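Long-range contacts in phospho-furanose lactonase (Mycoplasma synoviae, PDB 3OVG), which hydrolyses D-xylono-1,4-lactone 5-phosphate and L-arabino-1,4-lactone 5-phosphate, and also carboxy 1,4-lactones, using two zinc ions per subunit: residues D27-N32 / L279-Y284; C238-D243 / S272-R277; A50-F55 / L82-A87; I22-D27 / S64-M69. One frame throughout, in Å; residues are numbered along the deposited sequence.

Overall arrangement
Contacts 1, 2 and 4 meet at one zinc ion, to which they bring H28, D274 and H26 in turn, and each is buried. Contact 4, with its centre about 8 Å from that of the chain, is parallel strand pairing made of backbone hydrogen bonds. Contacts 1 and 2 lie mostly in the loops that follow the strands, where side chains grip carbonyl oxygens; their segments also hold substrate-binding residues. Contact 3 lies farther out, its centre about 19 Å from that of the chain, is only partly buried and consists of apolar packing between two helices. F55 of contact 3 touches I66 of contact 4, while D27 belongs to both contacts 1 and 4.

Contact 1: D27-N32 / L279-Y284. With ZN (zinc ion), chain G; PO4 (phosphate ion), chain I.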
loop_
_atom_site.group_PDB
_atom_site.type_symbol
_atom_site.label_atom_id
_atom_site.label_comp_id
_atom_site.label_asym_id
_atom_site.label_seq_id
_atom_site.Cartn_x
_atom_site.Cartn_y
_atom_site.Cartn_z
ATOM N N ASP A 27 -9.315 26.096 14.574
ATOM C CA ASP A 27 -9.106 24.944 15.424
ATOM C C ASP A 27 -10.265 23.969 15.337
ATOM O O ASP A 27 -11.188 24.170 14.527
ATOM C CB ASP A 27 -8.856 25.399 16.865
ATOM C CG ASP A 27 -7.712 24.641 17.504
ATOM O OD1 ASP A 27 -7.658 23.409 17.302
ATOM O OD2 ASP A 27 -6.864 25.264 18.181
ATOM N N HIS A 28 -10.239 22.930 16.167
ATOM C CA HIS A 28 -11.198 21.859 16.018
ATOM C C HIS A 28 -11.461 21.246 17.353
ATOM O O HIS A 28 -10.634 21.338 18.230
ATOM C CB HIS A 28 -10.667 20.768 15.079
ATOM C CG HIS A 28 -10.328 21.279 13.727
ATOM N ND1 HIS A 28 -11.264 21.391 12.728
ATOM C CD2 HIS A 28 -9.175 21.781 13.225
ATOM C CE1 HIS A 28 -10.704 21.925 11.660
ATOM N NE2 HIS A 28 -9.438 22.179 11.942
ATOM N N PHE A 29 -12.605 20.582 17.481
ATOM C CA PHE A 29 -12.851 19.740 18.635
ATOM C C PHE A 29 -13.487 18.438 18.191
ATOM O O PHE A 29 -12.996 17.351 18.514
ATOM C CB PHE A 29 -13.743 20.457 19.646
ATOM C CG PHE A 29 -13.030 21.528 20.416
ATOM C CD1 PHE A 29 -11.978 21.206 21.265
ATOM C CD2 PHE A 29 -13.420 22.847 20.310
ATOM C CE1 PHE A 29 -11.296 22.221 22.001
ATOM C CE2 PHE A 29 -12.755 23.853 21.034
ATOM C CZ PHE A 29 -11.702 23.532 21.893
ATOM N N ILE A 30 -14.595 18.564 17.462
ATOM C CA ILE A 30 -15.293 17.416 16.917
ATOM C C ILE A 30 -15.080 17.318 15.403
ATOM O O ILE A 30 -15.335 18.279 14.668
ATOM C CB ILE A 30 -16.800 17.525 17.205
ATOM C CG1 ILE A 30 -17.029 17.720 18.721
ATOM C CG2 ILE A 30 -17.543 16.289 16.639
ATOM C CD1 ILE A 30 -16.680 16.503 19.563
ATOM N N LYS A 31 -14.596 16.163 14.959
ATOM C CA LYS A 31 -14.545 15.813 13.557
ATOM C C LYS A 31 -15.278 14.493 13.451
ATOM O O LYS A 31 -14.792 13.431 13.885
ATOM C CB LYS A 31 -13.100 15.672 13.060
ATOM C CG LYS A 31 -12.365 17.017 12.870
ATOM C CD LYS A 31 -10.914 16.800 12.321
ATOM C CE LYS A 31 -10.261 18.144 11.911
ATOM N NZ LYS A 31 -8.994 17.934 11.098
ATOM N N ASN A 32 -16.469 14.562 12.893
ATOM C CA ASN A 32 -17.358 13.423 12.882
ATOM C C ASN A 32 -17.369 12.764 11.495
ATOM O O ASN A 32 -18.156 13.125 10.635
ATOM C CB ASN A 32 -18.749 13.934 13.292
ATOM C CG ASN A 32 -19.773 12.844 13.383
ATOM O OD1 ASN A 32 -20.959 13.059 13.079
ATOM N ND2 ASN A 32 -19.344 11.670 13.801
ATOM N N LEU A 279 -4.091 13.559 18.521
ATOM C CA LEU A 279 -2.893 13.776 19.382
ATOM C C LEU A 279 -2.410 15.233 19.463
ATOM O O LEU A 279 -1.338 15.520 20.000
ATOM C CB LEU A 279 -1.723 12.874 18.972
ATOM C CG LEU A 279 -2.018 11.366 19.066
ATOM C CD1 LEU A 279 -0.783 10.538 18.715
ATOM C CD2 LEU A 279 -2.505 11.005 20.473
ATOM N N TYR A 280 -3.194 16.151 18.923
ATOM C CA TYR A 280 -2.844 17.562 18.947
ATOM C C TYR A 280 -3.563 18.305 20.071
ATOM O O TYR A 280 -3.480 19.524 20.160
ATOM C CB TYR A 280 -3.146 18.222 17.579
ATOM C CG TYR A 280 -2.266 17.739 16.428
ATOM C CD1 TYR A 280 -1.189 16.870 16.653
ATOM C CD2 TYR A 280 -2.470 18.210 15.124
ATOM C CE1 TYR A 280 -0.366 16.449 15.595
ATOM C CE2 TYR A 280 -1.663 17.814 14.091
ATOM C CZ TYR A 280 -0.616 16.934 14.322
ATOM O OH TYR A 280 0.171 16.542 13.268
ATOM N N GLN A 281 -4.271 17.570 20.934
ATOM C CA GLN A 281 -4.835 18.171 22.137
ATOM C C GLN A 281 -4.434 17.339 23.341
ATOM O O GLN A 281 -4.278 16.132 23.215
ATOM C CB GLN A 281 -6.356 18.302 22.038
ATOM C CG GLN A 281 -6.760 19.289 20.973
ATOM C CD GLN A 281 -8.243 19.532 20.937
ATOM O OE1 GLN A 281 -8.937 19.360 21.946
ATOM N NE2 GLN A 281 -8.745 19.952 19.772
ATOM N N ARG A 282 -4.216 18.004 24.480
ATOM C CA ARG A 282 -3.748 17.344 25.691
ATOM C C ARG A 282 -4.772 16.325 26.199
ATOM O O ARG A 282 -4.448 15.169 26.421
ATOM C CB ARG A 282 -3.485 18.364 26.790
ATOM C CG ARG A 282 -2.678 17.784 27.952
ATOM C CD ARG A 282 -2.392 18.837 29.038
ATOM N NE ARG A 282 -3.514 18.967 29.985
ATOM C CZ ARG A 282 -3.735 18.130 30.991
ATOM N NH1 ARG A 282 -4.768 18.305 31.805
ATOM N NH2 ARG A 282 -2.910 17.114 31.185
ATOM N N ASN A 283 -6.012 16.771 26.364
ATOM C CA ASN A 283 -7.044 15.908 26.932
ATOM C C ASN A 283 -7.437 14.761 26.007
ATOM O O ASN A 283 -7.540 13.635 26.428
ATOM C CB ASN A 283 -8.229 16.748 27.443
ATOM C CG ASN A 283 -7.910 17.437 28.757
ATOM O OD1 ASN A 283 -7.923 16.797 29.825
ATOM N ND2 ASN A 283 -7.595 18.734 28.696
ATOM N N TYR A 284 -7.599 15.043 24.725
ATOM C CA TYR A 284 -7.672 13.960 23.732
ATOM C C TYR A 284 -6.476 12.988 23.803
ATOM O O TYR A 284 -6.646 11.749 23.723
ATOM C CB TYR A 284 -7.806 14.550 22.325
ATOM C CG TYR A 284 -9.226 14.715 21.800
ATOM C CD1 TYR A 284 -10.051 13.607 21.618
ATOM C CD2 TYR A 284 -9.720 15.970 21.445
ATOM C CE1 TYR A 284 -11.342 13.732 21.104
ATOM C CE2 TYR A 284 -11.014 16.124 20.941
ATOM C CZ TYR A 284 -11.818 14.989 20.758
ATOM O OH TYR A 284 -13.086 15.110 20.236
HETATM ZN ZN ZN G . -7.938 22.649 10.278
HETATM P P PO4 I . -1.258 17.237 9.909
HETATM O O1 PO4 I . -2.715 17.436 10.363
HETATM O O2 PO4 I . -0.948 15.745 9.634
HETATM O O3 PO4 I . -1.042 18.056 8.631
HETATM O O4 PO4 I . -0.344 17.812 10.988
HETATM O O HOH W 1 -7.809 20.152 10.117
HETATM O O HOH W 2 -6.034 22.166 8.981
#
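CG of Q281 sits anti to its own carbonyl carbon, and chi2 of -175° extends the chain to CD, which brings the carboxamide up to H28 and F29. There NE2 of Q281 lies 2.8 Å from H28 O, a weak hydrogen bond because the angle at the hydrogen is 126°. OE1 of the same amide comes to the edge of the F29 ring, 3.6 Å from F29 CD1, with amide and ring planes 89° apart. At the next carbonyl, F29 O, Y284 OH donates at 2.8 Å, and the same hydroxyl accepts from N47 N. The first of these carbonyls belongs to H28, one of the zinc ligands: H28 NE2 binds the ion at 2.3 Å, while ND1 is hydrogen-bonded to D70. D27 OD1 accepts from H28 N at 2.9 Å through its anti lone pair and also from A275 N, and K31 CE lies over the H28 ring, 3.5 Å above its plane and offset toward the rim. Y280, a substrate-binding residue, donates from OH to phosphate O4 at 2.7 Å. The phosphate ion probably came from the crystallisation liquor, but its place is consistent with a site for the substrate's phosphate. Two successive carbonyls held by side chains of 279-284 thus tie the zinc-binding loop to the start of helix 282-287, just after the substrate-binding residues L279 and Y280.

Contact 2: C238-D243 / S272-R277; sequences CFDGPD and SLDAGR. With ZN (zinc ion), chain G; PO4 (phosphate ion), chain I.
At the C-terminal end of a parallel-stranded barrel, where strand 236-239 runs into its loop, F239, D240 and P242 meet S272, L273 and D274 of the loop that follows strand 269-271. S272 supplies the direct hydrogen bond. Its OG lies between the backbone N and the carbonyl carbon, the crowded position (chi1 66°), and from there donates to F239 O at 2.8 Å. The donor stands above the carbonyl plane, 47° out of it. The same OG accepts a water at 2.9 Å and rests 3.7 Å from C238 SG. A CA-H...O contact from D240 CA to S272 O adds to the backbone approach.

This is the TIM-barrel layout of the phosphotriesterase family, in which the metal ligands gather at the C-terminal ends of the strands and in the loops that follow. D274 OD1 binds the zinc ion at 2.2 Å, and H26 and H28 are further ligands of it. D240 lies beside D274, the two side chains pointing the same way with CB of D240 3.7 Å from CB of D274. Their carboxylate planes are turned 83° apart, and D240 OD1 stays 4.0 Å from D274 OD2. D240 OD2 is instead hydrogen-bonded to ND1 of H216, a ligand of the second zinc, which makes D240 a second-shell residue of that site.

One water accepts from G241 N and donates to both P242 O and L273 O. The side chains of P242 and L273 cross at about a right angle, CB of P242 lying 3.8 Å from CD1 of L273.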
loop_
_atom_site.group_PDB
_atom_site.type_symbol
_atom_site.label_atom_id
_atom_site.label_comp_id
_atom_site.label_asym_id
_atom_site.label_seq_id
_atom_site.Cartn_x
_atom_site.Cartn_y
_atom_site.Cartn_z
ATOM N N CYS A 238 -3.508 33.724 8.847
ATOM C CA CYS A 238 -3.773 32.961 10.065
ATOM C C CYS A 238 -2.753 31.844 10.183
ATOM O O CYS A 238 -2.829 30.856 9.487
ATOM C CB CYS A 238 -5.188 32.367 10.075
ATOM S SG CYS A 238 -5.549 31.444 11.611
ATOM N N PHE A 239 -1.778 31.997 11.071
ATOM C CA PHE A 239 -0.778 30.959 11.228
ATOM C C PHE A 239 -1.212 29.886 12.187
ATOM O O PHE A 239 -1.673 30.189 13.290
ATOM C CB PHE A 239 0.538 31.560 11.758
ATOM C CG PHE A 239 1.226 32.420 10.774
ATOM C CD1 PHE A 239 1.826 31.857 9.647
ATOM C CD2 PHE A 239 1.282 33.799 10.949
ATOM C CE1 PHE A 239 2.490 32.656 8.721
ATOM C CE2 PHE A 239 1.936 34.600 10.017
ATOM C CZ PHE A 239 2.533 34.024 8.904
ATOM N N ASP A 240 -0.996 28.627 11.816
ATOM C CA ASP A 240 -0.830 27.617 12.856
ATOM C C ASP A 240 0.657 27.223 12.814
ATOM O O ASP A 240 1.466 27.999 12.300
ATOM C CB ASP A 240 -1.770 26.449 12.625
ATOM C CG ASP A 240 -1.498 25.769 11.316
ATOM O OD1 ASP A 240 -0.943 24.656 11.358
ATOM O OD2 ASP A 240 -1.829 26.344 10.253
ATOM N N GLY A 241 1.024 26.047 13.335
ATOM C CA GLY A 241 2.423 25.606 13.323
ATOM C C GLY A 241 3.103 25.308 14.663
ATOM O O GLY A 241 4.037 24.495 14.745
ATOM N N PRO A 242 2.651 25.950 15.745
ATOM C CA PRO A 242 3.238 25.535 17.027
ATOM C C PRO A 242 3.099 24.017 17.260
ATOM O O PRO A 242 2.006 23.462 17.026
ATOM C CB PRO A 242 2.408 26.314 18.044
ATOM C CG PRO A 242 2.004 27.558 17.322
ATOM C CD PRO A 242 1.735 27.091 15.894
ATOM N N ASP A 243 4.172 23.369 17.736
ATOM C CA ASP A 243 4.210 21.908 17.959
ATOM C C ASP A 243 3.789 21.091 16.753
ATOM O O ASP A 243 2.966 20.175 16.852
ATOM C CB ASP A 243 3.405 21.474 19.191
ATOM C CG ASP A 243 3.701 20.030 19.617
ATOM O OD1 ASP A 243 4.873 19.592 19.540
ATOM O OD2 ASP A 243 2.769 19.324 20.054
ATOM N N SER A 272 -3.421 30.406 15.757
ATOM C CA SER A 272 -4.302 29.245 15.810
ATOM C C SER A 272 -3.433 28.041 16.152
ATOM O O SER A 272 -2.211 28.106 16.016
ATOM C CB SER A 272 -4.973 29.015 14.465
ATOM O OG SER A 272 -4.024 28.663 13.469
ATOM N N LEU A 273 -4.047 26.963 16.620
ATOM C CA LEU A 273 -3.330 25.708 16.813
ATOM C C LEU A 273 -3.681 24.708 15.670
ATOM O O LEU A 273 -2.889 23.812 15.328
ATOM C CB LEU A 273 -3.621 25.119 18.204
ATOM C CG LEU A 273 -2.726 25.658 19.325
ATOM C CD1 LEU A 273 -1.362 25.992 18.730
ATOM C CD2 LEU A 273 -3.293 26.870 19.996
ATOM N N ASP A 274 -4.846 24.894 15.046
ATOM C CA ASP A 274 -5.312 23.924 14.085
ATOM C C ASP A 274 -5.097 22.496 14.631
ATOM O O ASP A 274 -4.449 21.662 13.986
ATOM C CB ASP A 274 -4.585 24.095 12.733
ATOM C CG ASP A 274 -5.148 23.154 11.666
ATOM O OD1 ASP A 274 -6.324 22.817 11.792
ATOM O OD2 ASP A 274 -4.432 22.739 10.738
ATOM N N ALA A 275 -5.636 22.222 15.823
ATOM C CA ALA A 275 -5.445 20.926 16.473
ATOM C C ALA A 275 -6.467 19.928 15.915
ATOM O O ALA A 275 -7.442 19.553 16.586
ATOM C CB ALA A 275 -5.578 21.080 17.998
ATOM N N GLY A 276 -6.238 19.502 14.676
ATOM C CA GLY A 276 -7.234 18.734 13.945
ATOM C C GLY A 276 -6.934 17.252 13.817
ATOM O O GLY A 276 -7.522 16.575 12.973
ATOM N N ARG A 277 -6.024 16.761 14.661
ATOM C CA ARG A 277 -5.793 15.338 14.830
ATOM C C ARG A 277 -5.901 15.048 16.321
ATOM O O ARG A 277 -5.630 15.917 17.154
ATOM C CB ARG A 277 -4.396 14.938 14.336
ATOM C CG ARG A 277 -4.248 14.900 12.823
ATOM C CD ARG A 277 -2.844 14.487 12.408
ATOM N NE ARG A 277 -2.583 13.096 12.784
ATOM C CZ ARG A 277 -1.949 12.211 12.004
ATOM N NH1 ARG A 277 -1.525 12.567 10.786
ATOM N NH2 ARG A 277 -1.753 10.960 12.439
HETATM ZN ZN ZN G . -7.938 22.649 10.278
HETATM P P PO4 I . -1.258 17.237 9.909
HETATM O O1 PO4 I . -2.715 17.436 10.363
HETATM O O2 PO4 I . -0.948 15.745 9.634
HETATM O O3 PO4 I . -1.042 18.056 8.631
HETATM O O4 PO4 I . -0.344 17.812 10.988
HETATM O O HOH W 3 -4.516 28.249 10.677
HETATM O O HOH W 4 -1.735 21.910 12.710
HETATM O O HOH W 5 -0.034 24.382 15.460
HETATM O O HOH W 2 -6.034 22.166 8.981
HETATM O O HOH W 1 -7.809 20.152 10.117
#

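Contact 3: A50-F55 / L82-A87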
loop_
_atom_site.group_PDB
_atom_site.type_symbol
_atom_site.label_atom_id
_atom_site.label_comp_id
_atom_site.label_asym_id
_atom_site.label_seq_id
_atom_site.Cartn_x
_atom_site.Cartn_y
_atom_site.Cartn_z
ATOM N N ALA A 50 -13.711 15.463 26.562
ATOM C CA ALA A 50 -12.316 15.861 26.365
ATOM C C ALA A 50 -12.174 17.240 25.751
ATOM O O ALA A 50 -11.220 17.955 26.061
ATOM C CB ALA A 50 -11.575 14.839 25.523
ATOM N N SER A 51 -13.088 17.597 24.849
ATOM C CA SER A 51 -12.996 18.882 24.146
ATOM C C SER A 51 -13.248 20.026 25.116
ATOM O O SER A 51 -12.560 21.089 25.097
ATOM C CB SER A 51 -14.000 18.948 22.990
ATOM O OG SER A 51 -13.707 17.967 22.011
ATOM N N ILE A 52 -14.256 19.811 25.963
ATOM C CA ILE A 52 -14.623 20.785 26.986
ATOM C C ILE A 52 -13.480 21.005 27.979
ATOM O O ILE A 52 -13.170 22.137 28.331
ATOM C CB ILE A 52 -15.880 20.324 27.711
ATOM C CG1 ILE A 52 -17.081 20.333 26.743
ATOM C CG2 ILE A 52 -16.123 21.154 28.939
ATOM C CD1 ILE A 52 -18.373 19.774 27.327
ATOM N N LYS A 53 -12.846 19.929 28.438
ATOM C CA LYS A 53 -11.689 20.102 29.331
ATOM C C LYS A 53 -10.577 20.854 28.614
ATOM O O LYS A 53 -9.903 21.670 29.205
ATOM C CB LYS A 53 -11.152 18.752 29.822
ATOM C CG LYS A 53 -12.152 17.911 30.635
ATOM C CD LYS A 53 -11.621 16.472 30.801
ATOM C CE LYS A 53 -12.564 15.653 31.694
ATOM N NZ LYS A 53 -12.235 14.190 31.732
ATOM N N GLU A 54 -10.367 20.577 27.328
ATOM C CA GLU A 54 -9.339 21.325 26.591
ATOM C C GLU A 54 -9.710 22.812 26.526
ATOM O O GLU A 54 -8.885 23.694 26.789
ATOM C CB GLU A 54 -9.092 20.733 25.179
ATOM C CG GLU A 54 -7.777 21.149 24.492
ATOM C CD GLU A 54 -6.510 20.512 25.129
ATOM O OE1 GLU A 54 -6.616 19.709 26.100
ATOM O OE2 GLU A 54 -5.402 20.839 24.666
ATOM N N PHE A 55 -10.966 23.090 26.175
ATOM C CA PHE A 55 -11.441 24.460 26.063
ATOM C C PHE A 55 -11.217 25.228 27.387
ATOM O O PHE A 55 -10.765 26.385 27.371
ATOM C CB PHE A 55 -12.924 24.474 25.689
ATOM C CG PHE A 55 -13.367 25.722 24.937
ATOM C CD1 PHE A 55 -12.870 26.985 25.276
ATOM C CD2 PHE A 55 -14.262 25.622 23.881
ATOM C CE1 PHE A 55 -13.270 28.137 24.596
ATOM C CE2 PHE A 55 -14.683 26.774 23.184
ATOM C CZ PHE A 55 -14.170 28.037 23.538
ATOM N N LEU A 82 -22.241 22.355 19.659
ATOM C CA LEU A 82 -23.142 23.116 20.518
ATOM C C LEU A 82 -23.017 22.694 21.965
ATOM O O LEU A 82 -23.075 23.566 22.833
ATOM C CB LEU A 82 -24.617 23.028 20.081
ATOM C CG LEU A 82 -25.034 24.028 18.995
ATOM C CD1 LEU A 82 -26.489 23.761 18.556
ATOM C CD2 LEU A 82 -24.902 25.422 19.569
ATOM N N GLU A 83 -22.888 21.385 22.235
ATOM C CA GLU A 83 -22.718 20.929 23.635
ATOM C C GLU A 83 -21.463 21.562 24.229
ATOM O O GLU A 83 -21.448 21.954 25.377
ATOM C CB GLU A 83 -22.550 19.417 23.780
ATOM C CG GLU A 83 -23.750 18.532 23.382
ATOM C CD GLU A 83 -23.451 17.062 23.678
ATOM O OE1 GLU A 83 -23.243 16.729 24.867
ATOM O OE2 GLU A 83 -23.393 16.251 22.735
ATOM N N ILE A 84 -20.396 21.621 23.445
ATOM C CA ILE A 84 -19.162 22.215 23.920
ATOM C C ILE A 84 -19.371 23.723 24.189
ATOM O O ILE A 84 -18.993 24.221 25.234
ATOM C CB ILE A 84 -17.992 21.968 22.930
ATOM C CG1 ILE A 84 -17.706 20.457 22.791
ATOM C CG2 ILE A 84 -16.781 22.751 23.382
ATOM C CD1 ILE A 84 -16.923 20.053 21.537
ATOM N N ALA A 85 -20.022 24.436 23.267
ATOM C CA ALA A 85 -20.243 25.871 23.434
ATOM C C ALA A 85 -21.044 26.168 24.717
ATOM O O ALA A 85 -20.707 27.063 25.486
ATOM C CB ALA A 85 -20.977 26.457 22.184
ATOM N N ASN A 86 -22.117 25.413 24.926
ATOM C CA ASN A 86 -22.989 25.624 26.082
ATOM C C ASN A 86 -22.282 25.303 27.388
ATOM O O ASN A 86 -22.563 25.916 28.422
ATOM C CB ASN A 86 -24.243 24.747 25.955
ATOM C CG ASN A 86 -25.309 25.395 25.095
ATOM O OD1 ASN A 86 -25.659 26.551 25.301
ATOM N ND2 ASN A 86 -25.833 24.651 24.145
ATOM N N ALA A 87 -21.384 24.325 27.350
ATOM C CA ALA A 87 -20.629 23.943 28.532
ATOM C C ALA A 87 -19.653 25.050 28.953
ATOM O O ALA A 87 -19.296 25.174 30.129
ATOM C CB ALA A 87 -19.898 22.646 28.292
#
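I84 meets S51, I52 and F55 through branches that part at its CB. CG2, the shorter branch, comes to the edge of the F55 ring, near its plane, 3.9 Å from F55 CD2. The longer branch begins with CG1, which touches I52 CG1 at 4.0 Å. A chi2 of 161° extends it to CD1, and this tip presses on S51 CB at 3.4 Å, tighter than ordinary van der Waals contact.

The two helices, 48-60 and 78-88, are successive members of the helical layer around the barrel, with strand 63-68 between them in the chain. Their local axes approach to 9.6 Å and cross at -39°, and I52 and I84 are the closest pair of CA atoms, 5.7 Å apart. I52 packs on the second helix by its tip: CD1 meets A87 CB at 3.4 Å, again tight, while its CG1 lies 4.0 Å from I84 CA. No hydrogen bond joins the segments. The S51 hydroxyl is hydrogen-bonded to N47 O, just before the helix, while its CB packs on I84. F55 also meets the ring of F29 with planes about 15° apart and touches V95 of the strand 94-97.

Contact 4: I22-D27 / S64-M69. With ZN (zinc ion), chain G.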
loop_
_atom_site.group_PDB
_atom_site.type_symbol
_atom_site.label_atom_id
_atom_site.label_comp_id
_atom_site.label_asym_id
_atom_site.label_seq_id
_atom_site.Cartn_x
_atom_site.Cartn_y
_atom_site.Cartn_z
ATOM N N ILE A 22 -9.288 37.068 23.518
ATOM C CA ILE A 22 -8.253 36.296 22.862
ATOM C C ILE A 22 -8.894 35.160 22.040
ATOM O O ILE A 22 -9.691 34.358 22.549
ATOM C CB ILE A 22 -7.243 35.735 23.855
ATOM C CG1 ILE A 22 -6.497 36.898 24.555
ATOM C CG2 ILE A 22 -6.316 34.777 23.139
ATOM C CD1 ILE A 22 -5.317 36.457 25.490
ATOM N N THR A 23 -8.561 35.126 20.753
ATOM C CA THR A 23 -9.220 34.231 19.817
ATOM C C THR A 23 -8.236 33.351 19.064
ATOM O O THR A 23 -7.274 33.818 18.449
ATOM C CB THR A 23 -10.067 35.015 18.767
ATOM O OG1 THR A 23 -10.979 35.893 19.443
ATOM C CG2 THR A 23 -10.841 34.052 17.850
ATOM N N ASP A 24 -8.534 32.066 19.114
ATOM C CA ASP A 24 -7.844 31.048 18.367
ATOM C C ASP A 24 -8.624 30.981 17.061
ATOM O O ASP A 24 -9.780 30.546 17.068
ATOM C CB ASP A 24 -7.984 29.764 19.171
ATOM C CG ASP A 24 -7.573 28.527 18.419
ATOM O OD1 ASP A 24 -7.197 28.587 17.220
ATOM O OD2 ASP A 24 -7.619 27.471 19.084
ATOM N N CYS A 25 -8.001 31.387 15.954
ATOM C CA CYS A 25 -8.737 31.646 14.712
ATOM C C CYS A 25 -8.945 30.444 13.796
ATOM O O CYS A 25 -9.590 30.576 12.756
ATOM C CB CYS A 25 -8.103 32.804 13.928
ATOM S SG CYS A 25 -8.422 34.412 14.737
ATOM N N HIS A 26 -8.440 29.276 14.186
ATOM C CA HIS A 26 -8.603 28.079 13.377
ATOM C C HIS A 26 -8.279 26.845 14.202
ATOM O O HIS A 26 -7.131 26.583 14.509
ATOM C CB HIS A 26 -7.726 28.172 12.119
ATOM C CG HIS A 26 -7.839 26.999 11.197
ATOM N ND1 HIS A 26 -7.687 27.114 9.827
ATOM C CD2 HIS A 26 -8.078 25.688 11.445
ATOM C CE1 HIS A 26 -7.806 25.917 9.278
ATOM N NE2 HIS A 26 -8.042 25.036 10.237
ATOM N N ASP A 27 -9.315 26.096 14.574
ATOM C CA ASP A 27 -9.106 24.944 15.424
ATOM C C ASP A 27 -10.265 23.969 15.337
ATOM O O ASP A 27 -11.188 24.170 14.527
ATOM C CB ASP A 27 -8.856 25.399 16.865
ATOM C CG ASP A 27 -7.712 24.641 17.504
ATOM O OD1 ASP A 27 -7.658 23.409 17.302
ATOM O OD2 ASP A 27 -6.864 25.264 18.181
ATOM N N SER A 64 -10.675 33.242 25.080
ATOM C CA SER A 64 -12.145 33.300 25.094
ATOM C C SER A 64 -12.769 32.609 23.888
ATOM O O SER A 64 -13.713 31.832 24.014
ATOM C CB SER A 64 -12.641 34.763 25.083
ATOM O OG SER A 64 -12.415 35.423 26.317
ATOM N N THR A 65 -12.273 32.919 22.691
ATOM C CA THR A 65 -12.996 32.473 21.513
ATOM C C THR A 65 -12.259 31.432 20.666
ATOM O O THR A 65 -11.080 31.572 20.386
ATOM C CB THR A 65 -13.430 33.676 20.639
ATOM O OG1 THR A 65 -14.271 34.546 21.414
ATOM C CG2 THR A 65 -14.184 33.182 19.427
ATOM N N ILE A 66 -12.968 30.393 20.248
ATOM C CA ILE A 66 -12.386 29.453 19.302
ATOM C C ILE A 66 -13.234 29.344 18.048
ATOM O O ILE A 66 -14.427 29.080 18.120
ATOM C CB ILE A 66 -12.135 28.056 19.955
ATOM C CG1 ILE A 66 -11.046 28.180 21.008
ATOM C CG2 ILE A 66 -11.727 27.025 18.910
ATOM C CD1 ILE A 66 -10.973 27.034 21.976
ATOM N N VAL A 67 -12.623 29.596 16.889
ATOM C CA VAL A 67 -13.302 29.401 15.611
ATOM C C VAL A 67 -13.037 27.970 15.078
ATOM O O VAL A 67 -11.932 27.638 14.650
ATOM C CB VAL A 67 -12.828 30.435 14.568
ATOM C CG1 VAL A 67 -13.666 30.373 13.283
ATOM C CG2 VAL A 67 -12.848 31.861 15.179
ATOM N N THR A 68 -14.062 27.136 15.065
ATOM C CA THR A 68 -13.893 25.780 14.590
ATOM C C THR A 68 -14.112 25.712 13.070
ATOM O O THR A 68 -15.222 25.911 12.579
ATOM C CB THR A 68 -14.815 24.798 15.355
ATOM O OG1 THR A 68 -16.175 25.203 15.203
ATOM C CG2 THR A 68 -14.475 24.821 16.858
HETATM N N MSE A 69 -13.050 25.413 12.335
HETATM C CA MSE A 69 -13.074 25.544 10.885
HETATM C C MSE A 69 -13.467 24.253 10.112
HETATM O O MSE A 69 -12.743 23.803 9.237
HETATM C CB MSE A 69 -11.725 26.095 10.387
HETATM C CG MSE A 69 -11.456 27.571 10.823
HETATM SE SE MSE A 69 -12.863 28.829 10.216
HETATM C CE MSE A 69 -13.181 28.165 8.361
HETATM ZN ZN ZN G . -7.938 22.649 10.278
HETATM O O HOH W 6 -9.841 36.437 26.355
HETATM O O HOH W 2 -6.034 22.166 8.981
HETATM O O HOH W 1 -7.809 20.152 10.117
#
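The H26 imidazole carries the selenomethionine M69 on one face: M69 CB stands over the ring centre at 3.8 Å, 11° off the ring normal, a CH-pi contact, and the two side chains cross at about a right angle. At the ring's edge NE2 binds the zinc ion at 2.4 Å, while ND1 is hydrogen-bonded to S215 OG. The main chain of M69 reaches the metal site too, its O accepting from NZ of the carbamylated lysine at position 155, a ligand of both zinc ions.

Upstream, the segments are neighbouring parallel strands of the TIM barrel, 22-25 and 63-68, their axes 4.7 Å apart and 12° from parallel. I22 O accepts from both S64 N and T65 N; next come D24 N to T65 O and V67 N to D24 O, the latter 3.0 Å long. Between D24 and D27 the register slips by one residue, a beta bulge, as the chain turns a corner at H26. Pairing then resumes with D27 N to V67 O at 3.0 Å and M69 N to D27 O at 3.1 Å. On one face of the sheet T23 and T65 lie side by side, T23 OG1 being 3.5 Å from T65 CB; T23 OG1 is hydrogen-bonded to G21 O and T65 OG1 to L20 O. On the other, D24 CB packs 3.9 Å from I66 CG1, and F55 and F58 of helix 48-60 touch I66.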